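Fanconi-associated nuclease 1 homolog (Pseudomonas aeruginosa, PDB 5Y7Q) is a bacterial member of the Fanconi-associated nuclease 1 family that joins a helix-turn-helix-type domain and a SAP domain to a VRR-NUC domain and binds DNA. Local coordinates at residues F41-N46 against Y102-D107; A82-M87 against Q113-L118. All blocks are in the same frame, centred on the assembly; numbering follows the deposited sequence.

Interaction 1. Residues F41-N46 against Y102-D107; sequences FYYLHN and YAEIGD. With nucleotides of chain B.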
ATOM      1  N   PHE A  41       5.479  25.109  18.616  1.00 75.44           N
ATOM      2  CA  PHE A  41       5.991  25.115  17.250  1.00 72.51           C
ATOM      3  C   PHE A  41       6.464  23.742  16.752  1.00 72.17           C
ATOM      4  O   PHE A  41       7.213  23.689  15.772  1.00 76.24           O
ATOM      5  CB  PHE A  41       7.082  26.170  17.100  1.00 71.89           C
ATOM      6  CG  PHE A  41       6.533  27.567  16.979  1.00 70.85           C
ATOM      7  CD1 PHE A  41       5.779  27.933  15.863  1.00 64.62           C
ATOM      8  CD2 PHE A  41       6.744  28.508  17.988  1.00 71.69           C
ATOM      9  CE1 PHE A  41       5.246  29.219  15.755  1.00 73.49           C
ATOM     10  CE2 PHE A  41       6.224  29.798  17.882  1.00 73.39           C
ATOM     11  CZ  PHE A  41       5.476  30.159  16.767  1.00 72.45           C
ATOM     12  N   TYR A  42       6.098  22.645  17.431  1.00 63.32           N
ATOM     13  CA  TYR A  42       6.611  21.306  17.128  1.00 63.01           C
ATOM     14  C   TYR A  42       6.664  21.021  15.625  1.00 66.72           C
ATOM     15  O   TYR A  42       7.665  20.494  15.118  1.00 69.57           O
ATOM     16  CB  TYR A  42       5.747  20.234  17.828  1.00 57.08           C
ATOM     17  CG  TYR A  42       4.344  20.101  17.271  1.00 55.03           C
ATOM     18  CD1 TYR A  42       3.310  20.918  17.719  1.00 58.42           C
ATOM     19  CD2 TYR A  42       4.062  19.196  16.259  1.00 52.77           C
ATOM     20  CE1 TYR A  42       2.034  20.819  17.178  1.00 58.32           C
ATOM     21  CE2 TYR A  42       2.800  19.085  15.717  1.00 51.23           C
ATOM     22  CZ  TYR A  42       1.790  19.893  16.178  1.00 68.82           C
ATOM     23  OH  TYR A  42       0.533  19.776  15.625  1.00 75.75           O
ATOM     24  N   TYR A  43       5.610  21.412  14.901  1.00 64.30           N
ATOM     25  CA  TYR A  43       5.519  21.128  13.471  1.00 56.86           C
ATOM     26  C   TYR A  43       6.570  21.904  12.678  1.00 58.72           C
ATOM     27  O   TYR A  43       7.228  21.340  11.793  1.00 54.94           O
ATOM     28  CB  TYR A  43       4.108  21.457  12.973  1.00 52.67           C
ATOM     29  CG  TYR A  43       3.685  22.916  13.192  1.00 58.16           C
ATOM     30  CD1 TYR A  43       3.218  23.347  14.434  1.00 61.38           C
ATOM     31  CD2 TYR A  43       3.757  23.855  12.157  1.00 51.77           C
ATOM     32  CE1 TYR A  43       2.841  24.667  14.653  1.00 66.20           C
ATOM     33  CE2 TYR A  43       3.360  25.169  12.359  1.00 58.95           C
ATOM     34  CZ  TYR A  43       2.908  25.579  13.611  1.00 66.12           C
ATOM     35  OH  TYR A  43       2.525  26.894  13.833  1.00 63.89           O
ATOM     36  N   LEU A  44       6.744  23.197  12.982  1.00 58.65           N
ATOM     37  CA  LEU A  44       7.781  23.983  12.316  1.00 62.26           C
ATOM     38  C   LEU A  44       9.169  23.396  12.567  1.00 65.09           C
ATOM     39  O   LEU A  44       9.955  23.229  11.627  1.00 61.40           O
ATOM     40  CB  LEU A  44       7.712  25.433  12.779  1.00 66.45           C
ATOM     41  CG  LEU A  44       8.819  26.366  12.321  1.00 67.87           C
ATOM     42  CD1 LEU A  44       8.783  26.485  10.827  1.00 72.27           C
ATOM     43  CD2 LEU A  44       8.589  27.701  12.962  1.00 73.02           C
ATOM     44  N   HIS A  45       9.477  23.067  13.835  1.00 63.45           N
ATOM     45  CA  HIS A  45      10.711  22.354  14.181  1.00 61.96           C
ATOM     46  C   HIS A  45      10.927  21.126  13.294  1.00 65.09           C
ATOM     47  O   HIS A  45      12.030  20.906  12.766  1.00 66.82           O
ATOM     48  CB  HIS A  45      10.679  21.919  15.645  1.00 59.38           C
ATOM     49  CG  HIS A  45      10.661  23.045  16.623  1.00 76.86           C
ATOM     50  ND1 HIS A  45      11.023  24.332  16.287  1.00 82.32           N
ATOM     51  CD2 HIS A  45      10.342  23.075  17.939  1.00 77.95           C
ATOM     52  CE1 HIS A  45      10.919  25.108  17.352  1.00 84.37           C
ATOM     53  NE2 HIS A  45      10.508  24.371  18.368  1.00 86.22           N
ATOM     54  N   ASN A  46       9.885  20.304  13.123  1.00 56.41           N
ATOM     55  CA  ASN A  46      10.043  19.132  12.269  1.00 61.53           C
ATOM     56  C   ASN A  46      10.373  19.543  10.834  1.00 66.26           C
ATOM     57  O   ASN A  46      11.248  18.947  10.185  1.00 72.72           O
ATOM     58  CB  ASN A  46       8.782  18.250  12.319  1.00 56.76           C
ATOM     59  CG  ASN A  46       8.436  17.766  13.739  1.00 56.45           C
ATOM     60  OD1 ASN A  46       9.294  17.741  14.633  1.00 59.90           O
ATOM     61  ND2 ASN A  46       7.167  17.379  13.943  1.00 55.02           N
ATOM     62  N   TYR A 102      -4.348  30.774  14.324  1.00 71.65           N
ATOM     63  CA  TYR A 102      -3.519  29.978  15.229  1.00 74.08           C
ATOM     64  C   TYR A 102      -2.925  30.895  16.294  1.00 81.51           C
ATOM     65  O   TYR A 102      -2.572  32.039  16.009  1.00 96.01           O
ATOM     66  CB  TYR A 102      -2.349  29.269  14.530  1.00 69.24           C
ATOM     67  CG  TYR A 102      -2.720  28.279  13.479  1.00 62.35           C
ATOM     68  CD1 TYR A 102      -2.819  28.666  12.151  1.00 56.00           C
ATOM     69  CD2 TYR A 102      -2.957  26.945  13.803  1.00 64.53           C
ATOM     70  CE1 TYR A 102      -3.160  27.775  11.169  1.00 52.45           C
ATOM     71  CE2 TYR A 102      -3.296  26.025  12.820  1.00 57.12           C
ATOM     72  CZ  TYR A 102      -3.395  26.451  11.500  1.00 58.42           C
ATOM     73  OH  TYR A 102      -3.741  25.569  10.498  1.00 71.84           O
ATOM     74  N   ALA A 103      -2.780  30.380  17.515  1.00 77.13           N
ATOM     75  CA  ALA A 103      -2.375  31.246  18.619  1.00 78.35           C
ATOM     76  C   ALA A 103      -0.862  31.470  18.680  1.00 82.16           C
ATOM     77  O   ALA A 103      -0.416  32.555  19.064  1.00 91.64           O
ATOM     78  CB  ALA A 103      -2.887  30.683  19.937  1.00 77.05           C
ATOM     79  N   GLU A 104      -0.052  30.465  18.338  1.00 78.53           N
ATOM     80  CA  GLU A 104       1.394  30.675  18.282  1.00 78.83           C
ATOM     81  C   GLU A 104       1.760  31.732  17.259  1.00 75.60           C
ATOM     82  O   GLU A 104       2.776  32.419  17.408  1.00 79.68           O
ATOM     83  CB  GLU A 104       2.132  29.381  17.913  1.00 85.42           C
ATOM     84  CG  GLU A 104       1.400  28.072  18.184  1.00 92.12           C
ATOM     85  CD  GLU A 104       0.416  27.677  17.098  1.00 81.64           C
ATOM     86  OE1 GLU A 104      -0.796  27.771  17.375  1.00 85.94           O
ATOM     87  OE2 GLU A 104       0.848  27.260  15.997  1.00 74.27           O
ATOM     88  N   ILE A 105       0.988  31.816  16.176  1.00 66.78           N
ATOM     89  CA  ILE A 105       1.299  32.740  15.096  1.00 78.16           C
ATOM     90  C   ILE A 105       0.757  34.143  15.393  1.00 91.65           C
ATOM     91  O   ILE A 105       1.396  35.154  15.069  1.00 97.72           O
ATOM     92  CB  ILE A 105       0.758  32.151  13.782  1.00 71.41           C
ATOM     93  CG1 ILE A 105       1.101  30.654  13.739  1.00 74.23           C
ATOM     94  CG2 ILE A 105       1.370  32.835  12.607  1.00 62.01           C
ATOM     95  CD1 ILE A 105       1.116  30.013  12.351  1.00 67.90           C
ATOM     96  N   GLY A 106      -0.407  34.234  16.040  1.00 86.39           N
ATOM     97  CA  GLY A 106      -1.077  35.505  16.216  1.00 79.86           C
ATOM     98  C   GLY A 106      -1.781  35.971  14.959  1.00 82.69           C
ATOM     99  O   GLY A 106      -2.381  35.163  14.236  1.00 80.34           O
ATOM    100  N   ASP A 107      -1.701  37.276  14.692  1.00 80.69           N
ATOM    101  CA  ASP A 107      -2.327  37.891  13.528  1.00 79.15           C
ATOM    102  C   ASP A 107      -1.906  37.182  12.247  1.00 71.64           C
ATOM    103  O   ASP A 107      -0.715  37.094  11.933  1.00 68.63           O
ATOM    104  CB  ASP A 107      -1.924  39.371  13.487  1.00 93.10           C
ATOM    105  CG  ASP A 107      -2.544  40.138  12.327  1.00100.59           C
ATOM    106  OD1 ASP A 107      -3.115  39.527  11.398  1.00 94.62           O
ATOM    107  OD2 ASP A 107      -2.440  41.388  12.349  1.00116.54           O
TER
ATOM    108  P    DG B  10      -1.876  21.605  17.380  1.00 72.33           P
ATOM    109  OP1  DG B  10      -2.055  22.724  18.329  1.00 84.65           O
ATOM    110  OP2  DG B  10      -1.126  21.739  16.121  1.00 55.80           O
ATOM    111  O5'  DG B  10      -1.275  20.431  18.264  1.00 71.55           O
ATOM    112  C5'  DG B  10      -1.943  20.067  19.461  1.00 67.05           C
ATOM    113  C4'  DG B  10      -1.569  18.674  19.858  1.00 70.76           C
ATOM    114  O4'  DG B  10      -2.148  17.756  18.911  1.00 78.46           O
ATOM    115  C3'  DG B  10      -0.066  18.420  19.854  1.00 83.33           C
ATOM    116  O3'  DG B  10       0.366  18.036  21.137  1.00 93.41           O
ATOM    117  C2'  DG B  10       0.145  17.297  18.841  1.00 75.64           C
ATOM    118  C1'  DG B  10      -1.244  16.717  18.657  1.00 71.35           C
ATOM    119  N9   DG B  10      -1.451  16.248  17.307  1.00 68.68           N
ATOM    120  C8   DG B  10      -1.081  16.882  16.144  1.00 64.45           C
ATOM    121  N7   DG B  10      -1.387  16.217  15.068  1.00 65.09           N
ATOM    122  C5   DG B  10      -1.988  15.059  15.551  1.00 74.77           C
ATOM    123  C6   DG B  10      -2.528  13.948  14.856  1.00 78.49           C
ATOM    124  O6   DG B  10      -2.578  13.758  13.625  1.00 65.51           O
ATOM    125  N1   DG B  10      -3.035  12.987  15.743  1.00 83.80           N
ATOM    126  C2   DG B  10      -3.016  13.094  17.126  1.00 84.40           C
ATOM    127  N2   DG B  10      -3.550  12.082  17.819  1.00 92.18           N
ATOM    128  N3   DG B  10      -2.521  14.127  17.779  1.00 83.04           N
ATOM    129  C4   DG B  10      -2.023  15.067  16.933  1.00 80.03           C
ATOM    130  P    DT B   9      -5.033  22.505  11.968  1.00 88.03           P
ATOM    131  OP1  DT B   9      -5.329  23.919  12.276  1.00 83.22           O
ATOM    132  OP2  DT B   9      -3.989  22.061  11.011  1.00 73.02           O
ATOM    133  O5'  DT B   9      -4.707  21.771  13.328  1.00 78.64           O
ATOM    134  C5'  DT B   9      -5.676  21.783  14.358  1.00 79.49           C
ATOM    135  C4'  DT B   9      -5.218  20.954  15.533  1.00 73.36           C
ATOM    136  O4'  DT B   9      -5.716  19.602  15.390  1.00 74.38           O
ATOM    137  C3'  DT B   9      -3.695  20.850  15.682  1.00 65.47           C
ATOM    138  O3'  DT B   9      -3.339  21.080  17.013  1.00 65.56           O
ATOM    139  C2'  DT B   9      -3.387  19.414  15.270  1.00 74.42           C
ATOM    140  C1'  DT B   9      -4.674  18.684  15.637  1.00 76.71           C
ATOM    141  N1   DT B   9      -4.924  17.462  14.800  1.00 78.55           N
ATOM    142  C2   DT B   9      -5.462  16.327  15.381  1.00 79.08           C
ATOM    143  O2   DT B   9      -5.761  16.247  16.567  1.00 79.10           O
ATOM    144  N3   DT B   9      -5.637  15.277  14.515  1.00 77.09           N
ATOM    145  C4   DT B   9      -5.330  15.245  13.161  1.00 71.01           C
ATOM    146  O4   DT B   9      -5.518  14.248  12.463  1.00 67.43           O
ATOM    147  C5   DT B   9      -4.761  16.456  12.629  1.00 59.13           C
ATOM    148  C7   DT B   9      -4.391  16.534  11.188  1.00 56.23           C
ATOM    149  C6   DT B   9      -4.596  17.493  13.458  1.00 58.66           C
TER
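The Phe41 ring turns one face to Glu104, whose CB lies 4.0 Å from the ring centroid, 29° off the normal, a CH-pi contact. The Tyr43 ring meets the same glutamate at its edge, near the ring plane, with ring and carboxylate planes 83° apart. Tyr43 CD1 lies 3.9 Å above one face of the Tyr42 ring, offset toward its rim, and a phosphate of DG10 of chain B sits at that ring's edge; the Tyr102 ring meets the phosphate of DT9 of chain B obliquely.

Within the FAN1 HTH domain, this joins the start of helix 42-57, with Phe41 at its N-cap position, to the loop preceding helix 108-118. Glutamate suits the place because its aliphatic CB packs on a ring while its carboxylate accepts a hydrogen bond, Tyr43 OH to Glu104 OE2 at 2.8 Å, nearly along the C-O axis. A bend at chi2 (83°) turns the carboxylate toward Tyr43. Glu104 OE2 also forms a salt bridge with Arg86. Ile105 CD1, a methyl, packs 3.7 Å from Tyr43 OH.

Two tyrosine hydroxyls bind phosphate, consistent with backbone recognition: Tyr102 OH donates to OP1 of DT9 of chain B at 2.9 Å, and Tyr42 OH to OP2 of DG10 of chain B at 2.6 Å.

Interaction 2. Residues A82-M87 against Q113-L118; sequences ALLVRM and QPLLAL. With nucleotides of chain B.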
ATOM      1  N   ALA A  82       5.975  29.430  10.345  1.00 61.58           N
ATOM      2  CA  ALA A  82       4.929  28.609  10.955  1.00 60.58           C
ATOM      3  C   ALA A  82       3.671  28.609  10.109  1.00 62.60           C
ATOM      4  O   ALA A  82       3.069  27.557   9.868  1.00 59.34           O
ATOM      5  CB  ALA A  82       4.608  29.115  12.357  1.00 57.48           C
ATOM      6  N   LEU A  83       3.262  29.793   9.646  1.00 70.30           N
ATOM      7  CA  LEU A  83       2.076  29.880   8.809  1.00 60.89           C
ATOM      8  C   LEU A  83       2.245  29.042   7.564  1.00 62.81           C
ATOM      9  O   LEU A  83       1.333  28.292   7.180  1.00 62.67           O
ATOM     10  CB  LEU A  83       1.791  31.322   8.436  1.00 59.13           C
ATOM     11  CG  LEU A  83       0.530  31.386   7.591  1.00 61.93           C
ATOM     12  CD1 LEU A  83      -0.625  30.809   8.412  1.00 51.90           C
ATOM     13  CD2 LEU A  83       0.257  32.834   7.149  1.00 71.39           C
ATOM     14  N   LEU A  84       3.422  29.124   6.945  1.00 50.91           N
ATOM     15  CA  LEU A  84       3.670  28.321   5.758  1.00 57.31           C
ATOM     16  C   LEU A  84       3.430  26.853   6.047  1.00 57.87           C
ATOM     17  O   LEU A  84       2.643  26.180   5.361  1.00 53.44           O
ATOM     18  CB  LEU A  84       5.094  28.513   5.262  1.00 61.61           C
ATOM     19  CG  LEU A  84       5.226  27.953   3.852  1.00 63.55           C
ATOM     20  CD1 LEU A  84       4.099  28.533   3.008  1.00 64.20           C
ATOM     21  CD2 LEU A  84       6.569  28.324   3.261  1.00 64.07           C
ATOM     22  N   VAL A  85       4.093  26.342   7.079  1.00 54.54           N
ATOM     23  CA  VAL A  85       4.021  24.910   7.316  1.00 55.12           C
ATOM     24  C   VAL A  85       2.582  24.500   7.580  1.00 57.23           C
ATOM     25  O   VAL A  85       2.106  23.462   7.072  1.00 50.10           O
ATOM     26  CB  VAL A  85       4.974  24.535   8.455  1.00 60.08           C
ATOM     27  CG1 VAL A  85       4.797  23.114   8.828  1.00 57.53           C
ATOM     28  CG2 VAL A  85       6.404  24.774   7.989  1.00 66.70           C
ATOM     29  N   ARG A  86       1.834  25.348   8.299  1.00 50.12           N
ATOM     30  CA  ARG A  86       0.414  25.076   8.483  1.00 47.87           C
ATOM     31  C   ARG A  86      -0.310  24.930   7.146  1.00 51.23           C
ATOM     32  O   ARG A  86      -1.080  23.987   6.960  1.00 62.61           O
ATOM     33  CB  ARG A  86      -0.230  26.164   9.321  1.00 51.20           C
ATOM     34  CG  ARG A  86       0.245  26.179  10.721  1.00 57.85           C
ATOM     35  CD  ARG A  86      -0.009  24.888  11.416  1.00 56.28           C
ATOM     36  NE  ARG A  86       0.003  25.140  12.845  1.00 68.72           N
ATOM     37  CZ  ARG A  86      -0.390  24.282  13.784  1.00 64.28           C
ATOM     38  NH1 ARG A  86      -0.835  23.087  13.439  1.00 55.39           N
ATOM     39  NH2 ARG A  86      -0.355  24.643  15.070  1.00 57.60           N
ATOM     40  N   MET A  87      -0.082  25.844   6.194  1.00 45.35           N
ATOM     41  CA  MET A  87      -0.795  25.698   4.923  1.00 51.86           C
ATOM     42  C   MET A  87      -0.374  24.425   4.184  1.00 61.29           C
ATOM     43  O   MET A  87      -1.217  23.734   3.590  1.00 64.62           O
ATOM     44  CB  MET A  87      -0.572  26.934   4.046  1.00 58.36           C
ATOM     45  CG  MET A  87      -0.993  28.255   4.725  1.00 67.84           C
ATOM     46  SD  MET A  87      -0.451  29.744   3.910  1.00 78.18           S
ATOM     47  CE  MET A  87      -1.319  29.565   2.386  1.00 78.62           C
ATOM     48  N   GLN A 113       2.260  38.377   5.216  1.00 75.22           N
ATOM     49  CA  GLN A 113       2.858  39.367   4.303  1.00 78.61           C
ATOM     50  C   GLN A 113       4.221  38.965   3.720  1.00 84.62           C
ATOM     51  O   GLN A 113       4.391  39.069   2.489  1.00 79.65           O
ATOM     52  CB  GLN A 113       2.962  40.735   4.990  1.00 76.52           C
ATOM     53  CG  GLN A 113       1.624  41.321   5.433  1.00 82.72           C
ATOM     54  CD  GLN A 113       0.643  41.589   4.285  1.00 94.57           C
ATOM     55  OE1 GLN A 113       0.964  42.280   3.298  1.00102.75           O
ATOM     56  NE2 GLN A 113      -0.577  41.083   4.433  1.00 74.51           N
ATOM     57  N   PRO A 114       5.210  38.487   4.503  1.00 88.82           N
ATOM     58  CA  PRO A 114       6.498  38.121   3.882  1.00 85.15           C
ATOM     59  C   PRO A 114       6.378  36.990   2.872  1.00 77.71           C
ATOM     60  O   PRO A 114       7.150  36.968   1.901  1.00 76.82           O
ATOM     61  CB  PRO A 114       7.378  37.726   5.078  1.00 73.45           C
ATOM     62  CG  PRO A 114       6.688  38.230   6.271  1.00 78.64           C
ATOM     63  CD  PRO A 114       5.232  38.194   5.949  1.00 82.12           C
ATOM     64  N   LEU A 115       5.420  36.064   3.068  1.00 70.93           N
ATOM     65  CA  LEU A 115       5.142  35.012   2.085  1.00 69.79           C
ATOM     66  C   LEU A 115       4.565  35.586   0.798  1.00 65.34           C
ATOM     67  O   LEU A 115       4.897  35.121  -0.299  1.00 65.46           O
ATOM     68  CB  LEU A 115       4.182  33.964   2.672  1.00 65.85           C
ATOM     69  CG  LEU A 115       4.663  33.376   4.000  1.00 65.08           C
ATOM     70  CD1 LEU A 115       3.645  32.464   4.637  1.00 62.99           C
ATOM     71  CD2 LEU A 115       5.982  32.654   3.795  1.00 67.86           C
ATOM     72  N   LEU A 116       3.688  36.584   0.905  1.00 72.19           N
ATOM     73  CA  LEU A 116       3.224  37.270  -0.298  1.00 70.81           C
ATOM     74  C   LEU A 116       4.384  37.896  -1.066  1.00 74.40           C
ATOM     75  O   LEU A 116       4.397  37.874  -2.302  1.00 76.99           O
ATOM     76  CB  LEU A 116       2.181  38.326   0.060  1.00 70.06           C
ATOM     77  CG  LEU A 116       0.935  37.794   0.771  1.00 73.88           C
ATOM     78  CD1 LEU A 116      -0.034  38.916   1.035  1.00 71.60           C
ATOM     79  CD2 LEU A 116       0.263  36.699  -0.031  1.00 64.28           C
ATOM     80  N   ALA A 117       5.383  38.445  -0.359  1.00 85.50           N
ATOM     81  CA  ALA A 117       6.473  39.135  -1.070  1.00 95.32           C
ATOM     82  C   ALA A 117       7.320  38.178  -1.916  1.00 97.62           C
ATOM     83  O   ALA A 117       7.858  38.583  -2.958  1.00 96.99           O
ATOM     84  CB  ALA A 117       7.369  39.899  -0.086  1.00 94.04           C
ATOM     85  N   LEU A 118       7.465  36.926  -1.478  1.00 74.70           N
ATOM     86  CA  LEU A 118       8.208  35.902  -2.202  1.00 82.78           C
ATOM     87  C   LEU A 118       7.394  35.224  -3.296  1.00 86.06           C
ATOM     88  O   LEU A 118       7.958  34.451  -4.082  1.00 89.63           O
ATOM     89  CB  LEU A 118       8.685  34.824  -1.232  1.00 78.94           C
ATOM     90  CG  LEU A 118       9.798  35.143  -0.248  1.00 83.99           C
ATOM     91  CD1 LEU A 118       9.653  34.264   1.005  1.00 69.88           C
ATOM     92  CD2 LEU A 118      11.140  34.935  -0.923  1.00 75.98           C
TER
ATOM     93  P    DG B  10      -1.876  21.605  17.380  1.00 72.33           P
ATOM     94  OP1  DG B  10      -2.055  22.724  18.329  1.00 84.65           O
ATOM     95  OP2  DG B  10      -1.126  21.739  16.121  1.00 55.80           O
ATOM     96  O5'  DG B  10      -1.275  20.431  18.264  1.00 71.55           O
ATOM     97  C5'  DG B  10      -1.943  20.067  19.461  1.00 67.05           C
ATOM     98  C4'  DG B  10      -1.569  18.674  19.858  1.00 70.76           C
ATOM     99  O4'  DG B  10      -2.148  17.756  18.911  1.00 78.46           O
ATOM    100  C3'  DG B  10      -0.066  18.420  19.854  1.00 83.33           C
ATOM    101  O3'  DG B  10       0.366  18.036  21.137  1.00 93.41           O
ATOM    102  C2'  DG B  10       0.145  17.297  18.841  1.00 75.64           C
ATOM    103  C1'  DG B  10      -1.244  16.717  18.657  1.00 71.35           C
ATOM    104  N9   DG B  10      -1.451  16.248  17.307  1.00 68.68           N
ATOM    105  C8   DG B  10      -1.081  16.882  16.144  1.00 64.45           C
ATOM    106  N7   DG B  10      -1.387  16.217  15.068  1.00 65.09           N
ATOM    107  C5   DG B  10      -1.988  15.059  15.551  1.00 74.77           C
ATOM    108  C6   DG B  10      -2.528  13.948  14.856  1.00 78.49           C
ATOM    109  O6   DG B  10      -2.578  13.758  13.625  1.00 65.51           O
ATOM    110  N1   DG B  10      -3.035  12.987  15.743  1.00 83.80           N
ATOM    111  C2   DG B  10      -3.016  13.094  17.126  1.00 84.40           C
ATOM    112  N2   DG B  10      -3.550  12.082  17.819  1.00 92.18           N
ATOM    113  N3   DG B  10      -2.521  14.127  17.779  1.00 83.04           N
ATOM    114  C4   DG B  10      -2.023  15.067  16.933  1.00 80.03           C
TER
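A single methyl group, Leu115 CD1, makes every contact within 4.5 Å between residues 82-87 and 113-118. It reaches Leu83 CD2 at 4.2 Å and Leu84 CB at 4.3 Å, and it also lies 4.1 Å from the backbone N of Leu84. In Leu115, CD1 stands anti to CA (chi2 174°), which carries this methyl outward to the neighbouring helix. Leucine fits because its branched end can touch two consecutive residues of the opposing helix at once, and the contact includes no hydrogen bond. Leu83 meets the methyl with a branch end, Leu84 with the root of its side chain, so the second approach is close to the backbone itself. This is helix-to-helix packing in the core of the FAN1 HTH domain, where Leu115 also touches Val121 of strand 121-123 and Leu84 touches Leu187 of strand 184-187.

Helix 78-89 has a polar task as well. Arg86 bends at chi2 and brings the edge of its guanidinium, in plane, to the phosphate of DG10 of chain B. Arg86 NH1 donates to OP2 of that nucleotide at 3.0 Å and Arg86 NH2 to the same oxygen at 3.2 Å. Because both N-H groups converge on one atom, both bonds are bent, at 151° and 142°. Arginine suits this place because two N-H groups lie in one plane on a delocalised cation. The chemistry thus divides the short helix: apolar leucine contacts hold it to the domain core, while a charged clamp meets a phosphate and not a base, consistent with recognition of the DNA backbone.

In the fold
Interactions 1 and 2 lie with their centres about 12 Å apart, within the FAN1 HTH domain and far from the centre of the chain. Their segments alternate in sequence: 41-46, 82-87, 102-107, then 113-118. Helix 78-89 touches both partners of interaction 1, and the loop holding 102-107 runs into helix 108-118, which supplies the second half of interaction 2. The two contacts meet at Arg86, which also forms a cation-pi contact with Tyr43, and at Ala82, whose CB packs against Tyr43 OH. OP2 of DG10 of chain B accepts from Tyr42 of interaction 1 and from both terminal nitrogens of Arg86 of interaction 2. Phosphate-binding residues from three parts of the domain are thereby brought together beside one DNA strand.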